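Local coordinates for protein possible MarR-transcriptional regulator (Streptomyces coelicolor, PDB 4B8X) that probably binds DNA as a MarR-family, winged-helix transcriptional regulator, although its precise cellular role is unknown, at residues A[36-41]-A[107-112]; A[73-76]-A[80-83]. All blocks are in the same frame, centred on the assembly; numbering follows the deposited sequence. Where two conformers were deposited one is given.

Interaction 1: residues A[36-41]-A[107-112]; sequences ARYEAL and AATRDL
Thr109 OG1 is the polar centre of this contact: it lies 2.7 Å from Tyr38 OH in a hydrogen bond across the two helices, and it also bonds to the carbonyl oxygen of Val105, one turn back on its own helix. The threonine oxygen reaches the phenol at the ring edge, in the plane of the ring, and the two side chains meet at about a right angle. The tyrosine arrives there because its CG is anti to the backbone N (chi1 166°), which directs the ring from helix 35-45 toward helix 99-114.

Leu112 comes from the opposite direction and lays its CD1 methyl over one ring face, 3.6 Å from the centroid and 20° off the ring normal, a CH-pi contact. The methyl is displaced toward the hydroxyl end, with CD1 just 3.4 Å from Tyr38 CZ. Ala108 CB approaches obliquely, 3.9 Å from Tyr38 CD1. Edge and face are therefore both held, which restricts the turning of the ring, and the hydroxyl it carries into a buried contact has a polar partner. Behind Leu112, Val24, Val27 and Val28 of helix 5-28 continue the apolar layer, while Phe35 meets the tyrosine ring with its plane only modestly tilted.

The segment axes run 11.4 Å apart at an angle of 116°, a gap bridged largely by this one long aromatic side chain. Here helix 35-45, at the start of the winged-helix domain, is joined to the helix that follows the wing, as in the MarR fold, where that long helix links the winged-helix part to the helices of the dimerisation region.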
# COMPACT_ATOMS: atom_id res chain seq x y z
N ALA A 36 9.45 -5.26 0.39
CA ALA A 36 9.68 -5.12 -1.04
C ALA A 36 10.98 -5.85 -1.46
O ALA A 36 11.04 -6.51 -2.50
CB ALA A 36 9.76 -3.64 -1.42
N ARG A 37 12.02 -5.72 -0.67
CA ARG A 37 13.27 -6.41 -0.98
C ARG A 37 13.15 -7.92 -0.81
O ARG A 37 13.70 -8.69 -1.60
CB ARG A 37 14.44 -5.84 -0.18
CG ARG A 37 14.68 -4.37 -0.54
CD ARG A 37 16.11 -3.94 -0.28
NE ARG A 37 16.42 -3.79 1.15
CZ ARG A 37 16.17 -2.71 1.87
NH1 ARG A 37 15.52 -1.69 1.35
NH2 ARG A 37 16.53 -2.66 3.15
N TYR A 38 12.40 -8.34 0.20
CA TYR A 38 12.09 -9.75 0.40
C TYR A 38 11.38 -10.30 -0.82
O TYR A 38 11.74 -11.38 -1.31
CB TYR A 38 11.25 -9.91 1.68
CG TYR A 38 10.61 -11.26 1.80
CD1 TYR A 38 11.35 -12.35 2.26
CD2 TYR A 38 9.29 -11.46 1.44
CE1 TYR A 38 10.77 -13.59 2.34
CE2 TYR A 38 8.70 -12.70 1.50
CZ TYR A 38 9.43 -13.76 1.96
OH TYR A 38 8.85 -14.99 2.02
N GLU A 39 10.38 -9.59 -1.32
CA GLU A 39 9.62 -10.08 -2.46
C GLU A 39 10.51 -10.26 -3.69
O GLU A 39 10.32 -11.19 -4.47
CB GLU A 39 8.46 -9.15 -2.79
CG GLU A 39 7.38 -9.08 -1.72
CD GLU A 39 6.37 -7.96 -2.00
OE1 GLU A 39 6.69 -6.74 -1.98
OE2 GLU A 39 5.22 -8.32 -2.24
N ALA A 40 11.46 -9.37 -3.88
CA ALA A 40 12.38 -9.50 -5.02
C ALA A 40 13.25 -10.77 -4.90
O ALA A 40 13.47 -11.49 -5.89
CB ALA A 40 13.25 -8.25 -5.14
N LEU A 41 13.75 -11.05 -3.70
CA LEU A 41 14.53 -12.26 -3.47
C LEU A 41 13.68 -13.49 -3.74
O LEU A 41 14.14 -14.45 -4.38
CB LEU A 41 15.07 -12.35 -2.06
CG LEU A 41 16.15 -11.33 -1.68
CD1 LEU A 41 16.49 -11.39 -0.21
CD2 LEU A 41 17.41 -11.58 -2.52
N ALA A 107 15.31 -18.06 5.70
CA ALA A 107 15.09 -17.72 7.09
C ALA A 107 13.93 -16.74 7.24
O ALA A 107 13.08 -16.91 8.13
CB ALA A 107 16.37 -17.15 7.70
N ALA A 108 13.88 -15.72 6.38
CA ALA A 108 12.81 -14.73 6.46
C ALA A 108 11.45 -15.39 6.16
O ALA A 108 10.46 -15.07 6.83
CB ALA A 108 13.11 -13.58 5.50
N THR A 109 11.40 -16.27 5.16
CA THR A 109 10.16 -16.97 4.85
C THR A 109 9.65 -17.81 6.01
O THR A 109 8.45 -17.81 6.31
CB THR A 109 10.30 -17.81 3.58
OG1 THR A 109 10.62 -16.93 2.50
CG2 THR A 109 9.02 -18.61 3.26
N ARG A 110 10.55 -18.53 6.67
CA ARG A 110 10.13 -19.32 7.83
C ARG A 110 9.53 -18.43 8.91
O ARG A 110 8.50 -18.79 9.47
CB ARG A 110 11.27 -20.14 8.42
CG ARG A 110 10.85 -21.10 9.52
CD ARG A 110 11.76 -20.99 10.73
NE ARG A 110 11.46 -19.80 11.51
CZ ARG A 110 10.48 -19.72 12.41
NH1 ARG A 110 9.73 -20.79 12.68
NH2 ARG A 110 10.28 -18.58 13.06
N ASP A 111 10.14 -17.27 9.17
CA ASP A 111 9.59 -16.37 10.17
C ASP A 111 8.22 -15.82 9.75
O ASP A 111 7.30 -15.76 10.57
CB ASP A 111 10.54 -15.19 10.40
CG ASP A 111 11.80 -15.55 11.17
OD1 ASP A 111 11.92 -16.69 11.66
OD2 ASP A 111 12.66 -14.64 11.27
N LEU A 112 8.08 -15.40 8.49
CA LEU A 112 6.80 -14.87 7.98
C LEU A 112 5.70 -15.93 8.05
O LEU A 112 4.56 -15.65 8.44
CB LEU A 112 6.96 -14.34 6.55
CG LEU A 112 7.78 -13.06 6.46
CD1 LEU A 112 8.32 -12.89 5.07
CD2 LEU A 112 6.90 -11.89 6.88

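Interaction 2: residues A[73-76]-A[80-83]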
# COMPACT_ATOMS: atom_id res chain seq x y z
N ASP A 73 19.91 -2.73 -5.85
CA ASP A 73 21.20 -2.17 -5.44
C ASP A 73 21.34 -2.34 -3.89
O ASP A 73 22.43 -2.63 -3.39
CB ASP A 73 21.44 -0.74 -6.01
CG ASP A 73 21.84 -0.74 -7.52
OD1 ASP A 73 21.88 -1.80 -8.17
OD2 ASP A 73 22.13 0.35 -8.09
N ARG A 74 20.25 -2.22 -3.13
CA ARG A 74 20.32 -2.46 -1.68
C ARG A 74 20.56 -3.95 -1.36
O ARG A 74 21.22 -4.29 -0.38
CB ARG A 74 19.05 -1.96 -0.97
CG ARG A 74 18.84 -0.45 -1.01
CD ARG A 74 19.74 0.28 -0.03
NE ARG A 74 19.73 -0.33 1.29
CZ ARG A 74 19.28 0.25 2.40
NH1 ARG A 74 18.79 1.48 2.37
NH2 ARG A 74 19.33 -0.41 3.55
N LEU A 75 20.04 -4.85 -2.19
CA LEU A 75 20.30 -6.28 -2.04
C LEU A 75 21.77 -6.56 -2.36
O LEU A 75 22.40 -7.39 -1.69
CB LEU A 75 19.37 -7.13 -2.90
CG LEU A 75 17.91 -7.12 -2.42
CD1 LEU A 75 16.99 -7.73 -3.49
CD2 LEU A 75 17.74 -7.85 -1.09
N VAL A 76 22.33 -5.87 -3.37
CA VAL A 76 23.76 -6.01 -3.68
C VAL A 76 24.60 -5.50 -2.50
O VAL A 76 25.56 -6.14 -2.09
CB VAL A 76 24.16 -5.23 -4.96
CG1 VAL A 76 25.68 -5.19 -5.13
CG2 VAL A 76 23.46 -5.80 -6.17
N LEU A 80 23.37 -10.03 -1.09
CA LEU A 80 22.28 -10.98 -1.35
C LEU A 80 21.98 -11.20 -2.83
O LEU A 80 21.32 -12.19 -3.19
CB LEU A 80 21.02 -10.52 -0.60
CG LEU A 80 21.22 -10.22 0.89
CD1 LEU A 80 19.88 -9.83 1.51
CD2 LEU A 80 21.89 -11.35 1.68
N VAL A 81 22.42 -10.27 -3.68
CA VAL A 81 22.25 -10.32 -5.10
C VAL A 81 23.56 -9.81 -5.72
O VAL A 81 24.29 -9.03 -5.10
CB VAL A 81 21.05 -9.41 -5.52
CG1 VAL A 81 21.05 -9.07 -7.02
CG2 VAL A 81 19.75 -10.06 -5.08
N ALA A 82 23.83 -10.26 -6.94
CA ALA A 82 24.89 -9.74 -7.80
C ALA A 82 24.30 -9.30 -9.14
O ALA A 82 23.34 -9.86 -9.61
CB ALA A 82 25.95 -10.81 -8.01
N LYS A 83 24.86 -8.26 -9.74
CA LYS A 83 24.46 -7.77 -11.05
C LYS A 83 25.52 -8.06 -12.10
O LYS A 83 26.72 -8.08 -11.81
CB LYS A 83 24.30 -6.24 -11.00
CG LYS A 83 23.19 -5.78 -10.08
CD LYS A 83 22.78 -4.35 -10.34
CE LYS A 83 23.97 -3.43 -10.43
NZ LYS A 83 23.55 -2.01 -10.36
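Leu75 O accepts the N-H of Leu80 in a 2.9 Å bond, with an angle of 157° at the hydrogen, where the chain leaves helix 65-77 and turns into strand 81-85. This is the helix-to-strand turn of a winged-helix domain: in MarR proteins the helix is the one expected to read DNA, and the strand begins the wing.

Around that bond the apolar side chains close up. Leu75 CB sits 3.7 Å from Val81 CG2, and Leu75 CD2 touches Leu80 CD1 at 3.9 Å, those two leucines crossing at about a right angle. Val76 lies alongside the strand backbone. Its CA-H points at Val81 O, 3.4 Å from Val76 CA, and its CG2 methyl rests against Lys83 CG at 3.9 Å.

The next shell explains why these groups sit where they do. Leu33 presses on Leu75 and also touches Leu80. Leu80 packs against Val104 of helix 99-114, and its backbone bonds to Thr98; two residues further along, Ala82 pairs with Thr96, so the strand is held to its neighbour 93-97 while it leans on the helix.

At the more open end the contact becomes ionic. Lys83 runs past Val76, and a bend at chi3 (-49°) brings its ammonium group back to the helix, so that its CG passes against the valine while its charge meets Asp73. The two side chains cross at about a right angle, and a salt bridge joins them, with Lys83 NZ 2.8 Å from Asp73 OD1, on the syn side of the carboxylate and 23° out of its plane.

The centres of interactions 1 and 2 lie about 15 Å apart, and the second is nested along the chain within the loop that the first closes: helix 35-45 comes first, then helix 65-77 and strand 81-85, and finally helix 99-114. Helix 35-45 is the bridge. While Tyr38 faces helix 99-114, Leu41 turns to the other contact, its CD2 3.8 Å from Val81 CG2 and its CD1 3.9 Å from Leu75 CD2; Arg37 CD packs on Arg74 CB at 3.6 Å. One continuous core thus ties the probable DNA-reading helix and the first wing strand to the helix after the wing, consistent with a single winged-helix unit.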